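Local coordinates for protein Nrps/pks (Streptomyces albus, PDB 4OPE) that probably extends acyl chains by decarboxylative condensation during oxazolomycin assembly, as the KS7 ketosynthase domain of OzmH, part of an AT-less type I polyketide synthase, at residues A25-W28 against R29-E33; Y129-Y132 against Q133-G136; A182-L185 against A186-I190; A298-A301 against P302-G306; A519-P522 against R523-T526. All coordinates share one frame; numbering follows the deposited sequence.

Contact 1. Residues A25-W28 against R29-E33; sequences AQFW and RNLRE
Gln26 and Arg29, one turn apart on helix 24-33, show how a neutral amide can serve as a landing point for a guanidinium group. The arginine comes side-on, with NE 3.2 Å and NH2 2.8 Å from Gln26 OE1. Both donors keep the oxygen in the guanidinium plane, yet they reach it from one face of the amide, well above the carbonyl plane. Gln26 gets there by setting CG anti to its own nitrogen (chi1 -170°) and bending at chi2, which turns the amide along the helix. Its other end is held more lightly: NE2 makes a weak bond to Asn30 OD1 at 2.9 Å. Beneath the guanidinium, the Ala25 carbonyl oxygen lies over one face while accepting the Arg29 backbone N-H.

A second strip is largely hydrocarbon and aromatic. Leu31 CD1 sits above the centre of the Phe27 ring in a CH-pi contact, 3.9 Å from the centroid and 11° off the ring normal. The same methyl approaches Trp28 CE3 obliquely at 4.0 Å. Farther along, Arg32 lays its aliphatic part over the indole, with CD 3.5 Å from Trp28 NE1.

Outside the segment, helix 356-370 covers Phe27 and Leu31, and His370 stacks on Trp28. Arg29 and Arg32 have salt bridges to Glu475 and Glu372, and Asn30 OD1 also accepts from Arg35. The amide oxygen of Gln26 therefore probably orients Arg29 for its carboxylate partner without neutralising it, whereas the indole supports the hydrocarbon chain of Arg32 and leaves its charged end to Glu372.

Contact 2. Residues Y129-Y132 against Q133-G136; sequences YGHY and QLYG
Tyr132 and Tyr135 form the compact half of this turn. The edge of Tyr135 is directed at the face of Tyr132 in an offset edge-to-face pair, with centroids 5.8 Å apart and planes at 80°. The closest ring atoms are Tyr132 CD1 and Tyr135 CD2, 3.8 Å from each other. Each hydroxyl is anchored beyond the turn: Tyr135 OH to Ser207 O, and Tyr132 OH to Glu89 O and Leu577 N.

The backbone between the rings is a short piece of 3-10 helix in the loop joining strand 121-126 to helix 137-141. Its i+3 bonds run from Leu134 N to His131 O (3.0 Å) and from Tyr135 N to Tyr132 O (3.1 Å). That spacing is what brings Tyr132 and Tyr135 to the same side of the chain. Leu134 CG also rests 3.3 Å from His131 O.

Partly exposed Gln133 belongs to the looser side. With CG lodged between the backbone nitrogen and the carbonyl carbon (chi1 86°), the chain, extended beyond CG, is directed back toward Gly130. There NE2 donates to Gly130 O at 2.8 Å, in the carbonyl plane. Gln133 packs on Gln133, and Leu134 on Leu134, of the second subunit.

Contact 3. Residues A182-L185 against A186-I190; sequences ALHL and ACRAI
The imidazole of His184 and the guanidinium of Arg188 meet one turn apart, their planes 59° from each other, so neither lies flat on its partner. Arg188 CG stands over one face of the imidazole, displaced toward the rim. In return, His184 CE1 lies 3.7 Å above one face of the guanidinium, also toward its rim, and comes within 3.8 Å of Arg188 NH1. The imidazole nitrogens are occupied beyond the segment: ND1 bonds to Thr268, and NE2 weakly to Asp194 of the second subunit. Asp194 of the second subunit also forms a salt bridge with Arg188, so one carboxylate serves both side chains, the histidine only weakly.

Away from the flat groups the packing is small and apolar. Leu183, its CG turned opposite the amide nitrogen (chi1 -179°), brings CD1 to 4.1 Å from Cys187 SG. Regular i+4 bonds carry the turn, among them Ala186 N to Ala182 O at 2.8 Å. Ala186 lies against Phe124, Ala198 and Leu248, side chains of three sheet strands, while Leu185 packs on Leu185 of the second subunit. Such a buried helix, alanine-rich toward the sheet and mixed apolar and polar toward the dimer partner, is consistent with one of the two central helices of the thiolase fold, the one that in ketosynthases follows the nucleophilic cysteine.

Contact 4. Residues A298-A301 against P302-G306; sequences AGLA and PADLG
Leu300, Ala301 and Asp304 meet where helix 284-298 gives way to strand 308-309. A Schellman motif at Gly299, whose phi is positive, ends the helix, and a short 3-10 turn over residues 302-304 then redirects the chain. The single hydrogen bond between the two segments closes this turn: Asp304 N donates to Ala301 O at 2.8 Å with an N-H...O angle of 149°, from well above the carbonyl plane. Leu305 N follows with a bond to Pro302 O at 3.1 Å.

Side chains fill the inside of the bend. Leu300 places CG anti to its backbone nitrogen (chi1 -179°), which turns its two methyls toward Asp304 and Leu305. CD1 lies against Asp304 CB as the two side chains run past each other in opposite directions. CD2 touches Leu305 CD1 at 3.9 Å, those chains crossing at about a right angle. Ala301 CB has the carboxylate oxygen OD2 of Asp304 at 3.8 Å and Pro302 CD at 3.7 Å.

Leu300 continues onto Ile432 and Leu305 onto Ala418, both in the large mixed sheet, whereas Pro302 leans on Phe330 and Leu335. Thr416 OG1 binds Asp304 O and Gly306 N. The chemistry is thus divided by depth: the leucine methyls and the proline ring are buried, while the carboxylate of exposed Asp304 would probably be solvated.

Contact 5. Residues A519-P522 against R523-T526; sequences AGSP and RVLT
Arg523 and Ser521 meet where one hydroxyl lies beside both a turn and the root of a long side chain. Starting at the root, Arg523 CB lies 3.1 Å from Ser521 OG. The next carbon, CG, is 3.5 Å from the same oxygen, and CD is 3.7 Å away, so the first three carbons run alongside the hydroxyl. Beyond CD the chain bends at chi3 (65°) and leaves the turn altogether. At the tip, NH2 forms a salt bridge with Asp507 and a hydrogen bond with Val501 O.

The hydroxyl itself is engaged by the backbone. Arg523 N donates to Ser521 OG at 2.6 Å, a bond to the residue two places back that defines an ST turn. It is superimposed on a type I beta turn running from Ser521 to Val524, in which Val524 N donates to Ser521 O at 3.2 Å with an N-H...O angle of 154°. This second donor stands far above the carbonyl plane. Ser521 OG can join in because it is set anti to its backbone nitrogen (chi1 169°), beside the carbonyl carbon and thus near the following amides. Pro522 occupies the second position of the turn, where its restricted phi suits the type I shape. Apolar contact is slight: Val524 CG2 touches Ser521 CB at 3.8 Å.

The turn carries the chain from helix 505-516 into strand 524-528, an outermost strand of the three-stranded antiparallel sheet. Val524 touches that helix and also side chains of neighbouring strand 496-502, while Leu525 faces helix 541-550.

The five contacts follow one another along the chain without overlap, and none touches another. Contacts 1 to 4 belong to the ketosynthase body. There contacts 3 and 4 are the nearest neighbours, with nearest atoms about 9 Å apart, and both pack on the large mixed sheet, contact 3 through a buried helix and contact 4 through a connecting loop. Contacts 2 and 3, their centres 29 Å apart, both reach the second subunit, so the dimer interface draws on a loop and a helix. Contact 5 lies apart, about 54 Å from contact 4 between centres, leading into an outer strand of the separate three-stranded sheet, consistent with the flanking subdomain of type I ketosynthases; contact 1 bonds to that later region through Glu475.

Contact 1. Residues A25-W28 against R29-E33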
loop_
_atom_site.group_PDB
_atom_site.type_symbol
_atom_site.label_atom_id
_atom_site.label_comp_id
_atom_site.label_asym_id
_atom_site.label_seq_id
_atom_site.Cartn_x
_atom_site.Cartn_y
_atom_site.Cartn_z
ATOM N N ALA A 25 2.742 27.537 -7.232
ATOM C CA ALA A 25 3.357 28.846 -7.472
ATOM C C ALA A 25 3.746 29.466 -6.151
ATOM O O ALA A 25 4.812 30.051 -6.013
ATOM C CB ALA A 25 2.417 29.763 -8.219
ATOM N N GLN A 26 2.869 29.318 -5.175
ATOM C CA GLN A 26 3.121 29.825 -3.845
ATOM C C GLN A 26 4.208 28.958 -3.195
ATOM O O GLN A 26 5.096 29.466 -2.549
ATOM C CB GLN A 26 1.799 29.876 -3.069
ATOM C CG GLN A 26 1.867 30.597 -1.737
ATOM C CD GLN A 26 2.470 31.985 -1.851
ATOM O OE1 GLN A 26 2.027 32.785 -2.680
ATOM N NE2 GLN A 26 3.488 32.278 -1.041
ATOM N N PHE A 27 4.212 27.661 -3.452
ATOM C CA PHE A 27 5.256 26.818 -2.932
ATOM C C PHE A 27 6.598 27.289 -3.411
ATOM O O PHE A 27 7.566 27.366 -2.638
ATOM C CB PHE A 27 5.005 25.382 -3.407
ATOM C CG PHE A 27 5.856 24.306 -2.739
ATOM C CD1 PHE A 27 6.123 24.335 -1.393
ATOM C CD2 PHE A 27 6.332 23.232 -3.483
ATOM C CE1 PHE A 27 6.862 23.310 -0.797
ATOM C CE2 PHE A 27 7.060 22.208 -2.892
ATOM C CZ PHE A 27 7.332 22.249 -1.558
ATOM N N TRP A 28 6.660 27.626 -4.692
ATOM C CA TRP A 28 7.925 28.015 -5.311
ATOM C C TRP A 28 8.445 29.305 -4.726
ATOM O O TRP A 28 9.584 29.362 -4.366
ATOM C CB TRP A 28 7.837 28.117 -6.820
ATOM C CG TRP A 28 9.141 28.606 -7.389
ATOM C CD1 TRP A 28 9.366 29.792 -8.030
ATOM C CD2 TRP A 28 10.422 27.952 -7.311
ATOM N NE1 TRP A 28 10.682 29.906 -8.374
ATOM C CE2 TRP A 28 11.358 28.794 -7.955
ATOM C CE3 TRP A 28 10.865 26.746 -6.769
ATOM C CZ2 TRP A 28 12.700 28.460 -8.085
ATOM C CZ3 TRP A 28 12.234 26.396 -6.920
ATOM C CH2 TRP A 28 13.121 27.257 -7.559
ATOM N N ARG A 29 7.597 30.313 -4.640
ATOM C CA ARG A 29 7.882 31.566 -3.950
ATOM C C ARG A 29 8.538 31.310 -2.581
ATOM O O ARG A 29 9.617 31.894 -2.248
ATOM C CB ARG A 29 6.566 32.296 -3.694
ATOM C CG ARG A 29 6.435 33.722 -4.198
ATOM C CD ARG A 29 5.418 33.866 -5.340
ATOM N NE ARG A 29 4.080 33.354 -5.008
ATOM C CZ ARG A 29 3.131 33.065 -5.905
ATOM N NH1 ARG A 29 3.337 33.253 -7.215
ATOM N NH2 ARG A 29 1.966 32.575 -5.493
ATOM N N ASN A 30 7.890 30.426 -1.798
ATOM C CA ASN A 30 8.340 30.126 -0.440
ATOM C C ASN A 30 9.689 29.457 -0.404
ATOM O O ASN A 30 10.522 29.804 0.408
ATOM C CB ASN A 30 7.352 29.235 0.263
ATOM C CG ASN A 30 6.035 29.916 0.530
ATOM O OD1 ASN A 30 5.863 31.116 0.242
ATOM N ND2 ASN A 30 5.075 29.148 1.080
ATOM N N LEU A 31 9.901 28.464 -1.259
ATOM C CA LEU A 31 11.228 27.837 -1.377
ATOM C C LEU A 31 12.231 28.867 -1.792
ATOM O O LEU A 31 13.315 28.894 -1.277
ATOM C CB LEU A 31 11.242 26.753 -2.456
ATOM C CG LEU A 31 10.375 25.539 -2.149
ATOM C CD1 LEU A 31 10.010 24.780 -3.416
ATOM C CD2 LEU A 31 11.065 24.616 -1.166
ATOM N N ARG A 32 11.882 29.689 -2.761
ATOM C CA ARG A 32 12.839 30.644 -3.343
ATOM C C ARG A 32 13.307 31.655 -2.302
ATOM O O ARG A 32 14.455 31.946 -2.238
ATOM C CB ARG A 32 12.232 31.401 -4.555
ATOM C CG ARG A 32 13.198 31.497 -5.738
ATOM C CD ARG A 32 12.690 32.323 -6.905
ATOM N NE ARG A 32 13.008 33.729 -6.713
ATOM C CZ ARG A 32 14.037 34.391 -7.251
ATOM N NH1 ARG A 32 14.189 35.670 -6.954
ATOM N NH2 ARG A 32 14.915 33.813 -8.070
ATOM N N GLU A 33 12.400 32.144 -1.475
ATOM C CA GLU A 33 12.708 33.136 -0.453
ATOM C C GLU A 33 13.284 32.544 0.843
ATOM O O GLU A 33 13.651 33.295 1.765
ATOM C CB GLU A 33 11.441 33.909 -0.109
ATOM C CG GLU A 33 10.909 34.786 -1.249
ATOM C CD GLU A 33 9.425 35.168 -1.103
ATOM O OE1 GLU A 33 8.914 35.255 0.063
ATOM O OE2 GLU A 33 8.777 35.368 -2.179
#

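Contact 2. Residues Y129-Y132 against Q133-G136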
loop_
_atom_site.group_PDB
_atom_site.type_symbol
_atom_site.label_atom_id
_atom_site.label_comp_id
_atom_site.label_asym_id
_atom_site.label_seq_id
_atom_site.Cartn_x
_atom_site.Cartn_y
_atom_site.Cartn_z
ATOM N N TYR A 129 -0.951 7.659 8.333
ATOM C CA TYR A 129 -1.805 7.875 9.464
ATOM C C TYR A 129 -3.219 7.944 8.973
ATOM O O TYR A 129 -3.489 8.349 7.847
ATOM C CB TYR A 129 -1.485 9.181 10.186
ATOM C CG TYR A 129 -0.138 9.233 10.847
ATOM C CD1 TYR A 129 0.163 8.410 11.891
ATOM C CD2 TYR A 129 0.820 10.151 10.454
ATOM C CE1 TYR A 129 1.397 8.449 12.512
ATOM C CE2 TYR A 129 2.067 10.193 11.064
ATOM C CZ TYR A 129 2.340 9.342 12.104
ATOM O OH TYR A 129 3.551 9.379 12.741
ATOM N N GLY A 130 -4.122 7.566 9.840
ATOM C CA GLY A 130 -5.521 7.724 9.581
ATOM C C GLY A 130 -6.179 8.075 10.881
ATOM O O GLY A 130 -6.841 7.255 11.459
ATOM N N HIS A 131 -5.981 9.307 11.314
ATOM C CA HIS A 131 -6.466 9.768 12.566
ATOM C C HIS A 131 -7.856 10.302 12.597
ATOM O O HIS A 131 -8.447 10.334 13.671
ATOM C CB HIS A 131 -5.563 10.858 13.095
ATOM C CG HIS A 131 -4.233 10.354 13.531
ATOM N ND1 HIS A 131 -4.058 9.091 14.059
ATOM C CD2 HIS A 131 -3.005 10.910 13.459
ATOM C CE1 HIS A 131 -2.784 8.909 14.338
ATOM N NE2 HIS A 131 -2.124 9.993 13.980
ATOM N N TYR A 132 -8.404 10.716 11.468
ATOM C CA TYR A 132 -9.754 11.271 11.486
ATOM C C TYR A 132 -10.744 10.236 12.032
ATOM O O TYR A 132 -11.733 10.613 12.698
ATOM C CB TYR A 132 -10.193 11.710 10.113
ATOM C CG TYR A 132 -11.408 12.606 10.095
ATOM C CD1 TYR A 132 -11.327 13.914 10.550
ATOM C CD2 TYR A 132 -12.626 12.172 9.563
ATOM C CE1 TYR A 132 -12.424 14.771 10.489
ATOM C CE2 TYR A 132 -13.722 13.010 9.509
ATOM C CZ TYR A 132 -13.615 14.313 9.981
ATOM O OH TYR A 132 -14.677 15.196 9.919
ATOM N N GLN A 133 -10.475 8.947 11.785
ATOM C CA GLN A 133 -11.382 7.915 12.284
ATOM C C GLN A 133 -11.486 7.849 13.797
ATOM O O GLN A 133 -12.401 7.229 14.302
ATOM C CB GLN A 133 -11.005 6.540 11.747
ATOM C CG GLN A 133 -9.959 5.834 12.563
ATOM C CD GLN A 133 -9.361 4.664 11.818
ATOM O OE1 GLN A 133 -10.034 3.649 11.545
ATOM N NE2 GLN A 133 -8.065 4.775 11.519
ATOM N N LEU A 134 -10.557 8.454 14.530
ATOM C CA LEU A 134 -10.687 8.502 15.994
ATOM C C LEU A 134 -11.861 9.340 16.455
ATOM O O LEU A 134 -12.436 9.064 17.479
ATOM C CB LEU A 134 -9.468 9.094 16.644
ATOM C CG LEU A 134 -8.119 8.455 16.326
ATOM C CD1 LEU A 134 -7.083 9.234 17.153
ATOM C CD2 LEU A 134 -8.043 6.936 16.532
ATOM N N TYR A 135 -12.177 10.405 15.733
ATOM C CA TYR A 135 -13.330 11.215 16.078
ATOM C C TYR A 135 -14.660 10.467 15.950
ATOM O O TYR A 135 -14.888 9.681 15.001
ATOM C CB TYR A 135 -13.421 12.464 15.218
ATOM C CG TYR A 135 -12.304 13.446 15.428
ATOM C CD1 TYR A 135 -12.014 13.924 16.695
ATOM C CD2 TYR A 135 -11.533 13.910 14.333
ATOM C CE1 TYR A 135 -11.001 14.840 16.898
ATOM C CE2 TYR A 135 -10.499 14.815 14.525
ATOM C CZ TYR A 135 -10.233 15.284 15.810
ATOM O OH TYR A 135 -9.219 16.209 16.025
ATOM N N GLY A 136 -15.546 10.759 16.915
ATOM C CA GLY A 136 -16.925 10.272 16.885
ATOM C C GLY A 136 -17.084 8.802 17.220
ATOM O O GLY A 136 -18.154 8.239 16.993
#

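Contact 3. Residues A182-L185 against A186-I190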
loop_
_atom_site.group_PDB
_atom_site.type_symbol
_atom_site.label_atom_id
_atom_site.label_comp_id
_atom_site.label_asym_id
_atom_site.label_seq_id
_atom_site.Cartn_x
_atom_site.Cartn_y
_atom_site.Cartn_z
ATOM N N ALA A 182 5.271 4.755 -3.695
ATOM C CA ALA A 182 4.229 4.786 -4.669
ATOM C C ALA A 182 4.770 5.156 -6.068
ATOM O O ALA A 182 4.424 4.521 -7.093
ATOM C CB ALA A 182 3.139 5.748 -4.217
ATOM N N LEU A 183 5.621 6.166 -6.129
ATOM C CA LEU A 183 6.238 6.487 -7.387
ATOM C C LEU A 183 6.854 5.256 -7.981
ATOM O O LEU A 183 6.787 5.067 -9.185
ATOM C CB LEU A 183 7.332 7.544 -7.242
ATOM C CG LEU A 183 8.028 7.962 -8.534
ATOM C CD1 LEU A 183 7.091 8.532 -9.552
ATOM C CD2 LEU A 183 9.011 9.036 -8.181
ATOM N N HIS A 184 7.505 4.459 -7.140
ATOM C CA HIS A 184 8.196 3.280 -7.591
ATOM C C HIS A 184 7.252 2.237 -8.125
ATOM O O HIS A 184 7.503 1.680 -9.165
ATOM C CB HIS A 184 9.045 2.732 -6.479
ATOM C CG HIS A 184 9.587 1.373 -6.728
ATOM N ND1 HIS A 184 10.763 1.163 -7.402
ATOM C CD2 HIS A 184 9.143 0.154 -6.346
ATOM C CE1 HIS A 184 11.025 -0.132 -7.427
ATOM N NE2 HIS A 184 10.057 -0.767 -6.792
ATOM N N LEU A 185 6.143 2.024 -7.466
ATOM C CA LEU A 185 5.193 1.038 -7.902
ATOM C C LEU A 185 4.478 1.488 -9.151
ATOM O O LEU A 185 4.155 0.661 -10.012
ATOM C CB LEU A 185 4.184 0.756 -6.788
ATOM C CG LEU A 185 4.682 -0.065 -5.585
ATOM C CD1 LEU A 185 3.572 -0.282 -4.558
ATOM C CD2 LEU A 185 5.255 -1.391 -6.049
ATOM N N ALA A 186 4.226 2.787 -9.254
ATOM C CA ALA A 186 3.613 3.331 -10.449
ATOM C C ALA A 186 4.497 3.162 -11.690
ATOM O O ALA A 186 3.995 2.867 -12.791
ATOM C CB ALA A 186 3.287 4.799 -10.260
ATOM N N CYS A 187 5.800 3.369 -11.525
ATOM C CA CYS A 187 6.723 3.231 -12.625
ATOM C C CYS A 187 6.794 1.798 -13.066
ATOM O O CYS A 187 6.807 1.537 -14.273
ATOM C CB CYS A 187 8.093 3.715 -12.251
ATOM S SG CYS A 187 8.159 5.516 -12.094
ATOM N N ARG A 188 6.776 0.854 -12.139
ATOM C CA ARG A 188 6.899 -0.527 -12.570
ATOM C C ARG A 188 5.591 -1.035 -13.130
ATOM O O ARG A 188 5.593 -1.894 -13.978
ATOM C CB ARG A 188 7.414 -1.430 -11.464
ATOM C CG ARG A 188 8.853 -1.090 -11.034
ATOM C CD ARG A 188 9.935 -1.729 -11.916
ATOM N NE ARG A 188 10.931 -2.465 -11.120
ATOM C CZ ARG A 188 12.089 -1.971 -10.669
ATOM N NH1 ARG A 188 12.460 -0.702 -10.879
ATOM N NH2 ARG A 188 12.888 -2.758 -9.970
ATOM N N ALA A 189 4.466 -0.480 -12.692
ATOM C CA ALA A 189 3.171 -0.868 -13.261
ATOM C C ALA A 189 3.151 -0.489 -14.702
ATOM O O ALA A 189 2.680 -1.240 -15.533
ATOM C CB ALA A 189 2.035 -0.160 -12.548
ATOM N N ILE A 190 3.663 0.690 -15.010
ATOM C CA ILE A 190 3.679 1.127 -16.394
ATOM C C ILE A 190 4.610 0.229 -17.237
ATOM O O ILE A 190 4.180 -0.269 -18.218
ATOM C CB ILE A 190 4.020 2.617 -16.521
ATOM C CG1 ILE A 190 2.892 3.463 -15.898
ATOM C CG2 ILE A 190 4.223 2.977 -17.980
ATOM C CD1 ILE A 190 3.224 4.927 -15.708
#

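Contact 4. Residues A298-A301 against P302-G306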
loop_
_atom_site.group_PDB
_atom_site.type_symbol
_atom_site.label_atom_id
_atom_site.label_comp_id
_atom_site.label_asym_id
_atom_site.label_seq_id
_atom_site.Cartn_x
_atom_site.Cartn_y
_atom_site.Cartn_z
ATOM N N ALA A 298 20.085 3.852 -13.135
ATOM C CA ALA A 298 20.030 5.114 -13.832
ATOM C C ALA A 298 21.131 5.268 -14.879
ATOM O O ALA A 298 21.058 6.147 -15.752
ATOM C CB ALA A 298 20.176 6.233 -12.819
ATOM N N GLY A 299 22.187 4.469 -14.763
ATOM C CA GLY A 299 23.364 4.684 -15.578
ATOM C C GLY A 299 24.126 5.949 -15.240
ATOM O O GLY A 299 24.742 6.558 -16.099
ATOM N N LEU A 300 24.149 6.301 -13.970
ATOM C CA LEU A 300 24.642 7.586 -13.550
ATOM C C LEU A 300 25.774 7.418 -12.569
ATOM O O LEU A 300 25.737 6.572 -11.700
ATOM C CB LEU A 300 23.506 8.352 -12.887
ATOM C CG LEU A 300 23.755 9.766 -12.377
ATOM C CD1 LEU A 300 23.838 10.722 -13.541
ATOM C CD2 LEU A 300 22.627 10.215 -11.486
ATOM N N ALA A 301 26.782 8.256 -12.718
ATOM C CA ALA A 301 27.904 8.296 -11.821
ATOM C C ALA A 301 27.683 9.450 -10.915
ATOM O O ALA A 301 27.111 10.463 -11.331
ATOM C CB ALA A 301 29.179 8.533 -12.606
ATOM N N PRO A 302 28.152 9.335 -9.677
ATOM C CA PRO A 302 28.089 10.446 -8.757
ATOM C C PRO A 302 28.619 11.738 -9.351
ATOM O O PRO A 302 28.161 12.802 -9.019
ATOM C CB PRO A 302 28.962 9.970 -7.605
ATOM C CG PRO A 302 28.757 8.508 -7.569
ATOM C CD PRO A 302 28.420 8.071 -8.973
ATOM N N ALA A 303 29.594 11.654 -10.227
ATOM C CA ALA A 303 30.171 12.871 -10.800
ATOM C C ALA A 303 29.149 13.672 -11.641
ATOM O O ALA A 303 29.270 14.886 -11.828
ATOM C CB ALA A 303 31.388 12.502 -11.643
ATOM N N ASP A 304 28.150 12.963 -12.149
ATOM C CA ASP A 304 27.121 13.557 -12.979
ATOM C C ASP A 304 25.922 14.025 -12.187
ATOM O O ASP A 304 24.998 14.508 -12.777
ATOM C CB ASP A 304 26.611 12.538 -14.016
ATOM C CG ASP A 304 27.720 11.941 -14.880
ATOM O OD1 ASP A 304 28.710 12.653 -15.178
ATOM O OD2 ASP A 304 27.558 10.750 -15.263
ATOM N N LEU A 305 25.903 13.852 -10.876
ATOM C CA LEU A 305 24.733 14.182 -10.101
ATOM C C LEU A 305 24.709 15.647 -9.749
ATOM O O LEU A 305 25.635 16.137 -9.165
ATOM C CB LEU A 305 24.781 13.375 -8.845
ATOM C CG LEU A 305 23.561 13.361 -7.967
ATOM C CD1 LEU A 305 22.336 12.929 -8.751
ATOM C CD2 LEU A 305 23.853 12.362 -6.877
ATOM N N GLY A 306 23.653 16.355 -10.113
ATOM C CA GLY A 306 23.575 17.809 -9.874
ATOM C C GLY A 306 23.075 18.297 -8.531
ATOM O O GLY A 306 23.389 19.407 -8.122
#

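Contact 5. Residues A519-P522 against R523-T526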
loop_
_atom_site.group_PDB
_atom_site.type_symbol
_atom_site.label_atom_id
_atom_site.label_comp_id
_atom_site.label_asym_id
_atom_site.label_seq_id
_atom_site.Cartn_x
_atom_site.Cartn_y
_atom_site.Cartn_z
ATOM N N ALA A 519 -18.824 46.498 -15.581
ATOM C CA ALA A 519 -18.648 47.208 -16.851
ATOM C C ALA A 519 -18.917 46.259 -18.002
ATOM O O ALA A 519 -19.650 46.602 -18.936
ATOM C CB ALA A 519 -17.254 47.793 -16.970
ATOM N N GLY A 520 -18.367 45.046 -17.915
ATOM C CA GLY A 520 -18.502 44.069 -18.983
ATOM C C GLY A 520 -17.862 44.636 -20.227
ATOM O O GLY A 520 -17.396 45.791 -20.249
ATOM N N SER A 521 -17.841 43.829 -21.272
ATOM C CA SER A 521 -17.173 44.218 -22.488
ATOM C C SER A 521 -17.960 43.691 -23.645
ATOM O O SER A 521 -18.492 42.602 -23.560
ATOM C CB SER A 521 -15.771 43.599 -22.504
ATOM O OG SER A 521 -15.147 43.733 -23.765
ATOM N N PRO A 522 -18.033 44.441 -24.742
ATOM C CA PRO A 522 -18.350 43.738 -25.996
ATOM C C PRO A 522 -17.485 42.483 -26.255
ATOM O O PRO A 522 -17.927 41.565 -26.957
ATOM C CB PRO A 522 -18.036 44.793 -27.082
ATOM C CG PRO A 522 -17.233 45.857 -26.388
ATOM C CD PRO A 522 -17.756 45.868 -24.976
ATOM N N ARG A 523 -16.265 42.457 -25.719
ATOM C CA ARG A 523 -15.376 41.324 -25.914
ATOM C C ARG A 523 -15.647 40.104 -25.032
ATOM O O ARG A 523 -15.154 39.047 -25.362
ATOM C CB ARG A 523 -13.921 41.717 -25.738
ATOM C CG ARG A 523 -13.458 42.783 -26.690
ATOM C CD ARG A 523 -12.239 43.471 -26.113
ATOM N NE ARG A 523 -11.170 42.500 -26.035
ATOM C CZ ARG A 523 -10.123 42.568 -25.235
ATOM N NH1 ARG A 523 -9.937 43.597 -24.420
ATOM N NH2 ARG A 523 -9.251 41.571 -25.265
ATOM N N VAL A 524 -16.436 40.232 -23.967
ATOM C CA VAL A 524 -16.741 39.108 -23.105
ATOM C C VAL A 524 -18.116 38.487 -23.345
ATOM O O VAL A 524 -19.123 39.162 -23.208
ATOM C CB VAL A 524 -16.669 39.533 -21.646
ATOM C CG1 VAL A 524 -16.964 38.355 -20.767
ATOM C CG2 VAL A 524 -15.282 40.052 -21.325
ATOM N N LEU A 525 -18.170 37.202 -23.679
ATOM C CA LEU A 525 -19.450 36.528 -23.854
ATOM C C LEU A 525 -19.670 35.527 -22.715
ATOM O O LEU A 525 -18.738 34.940 -22.228
ATOM C CB LEU A 525 -19.494 35.782 -25.175
ATOM C CG LEU A 525 -18.965 36.482 -26.429
ATOM C CD1 LEU A 525 -18.949 35.531 -27.630
ATOM C CD2 LEU A 525 -19.776 37.726 -26.734
ATOM N N THR A 526 -20.912 35.333 -22.302
ATOM C CA THR A 526 -21.200 34.397 -21.260
ATOM C C THR A 526 -22.433 33.609 -21.627
ATOM O O THR A 526 -23.276 34.084 -22.354
ATOM C CB THR A 526 -21.442 35.054 -19.878
ATOM O OG1 THR A 526 -22.677 35.755 -19.908
ATOM C CG2 THR A 526 -20.344 36.005 -19.499
#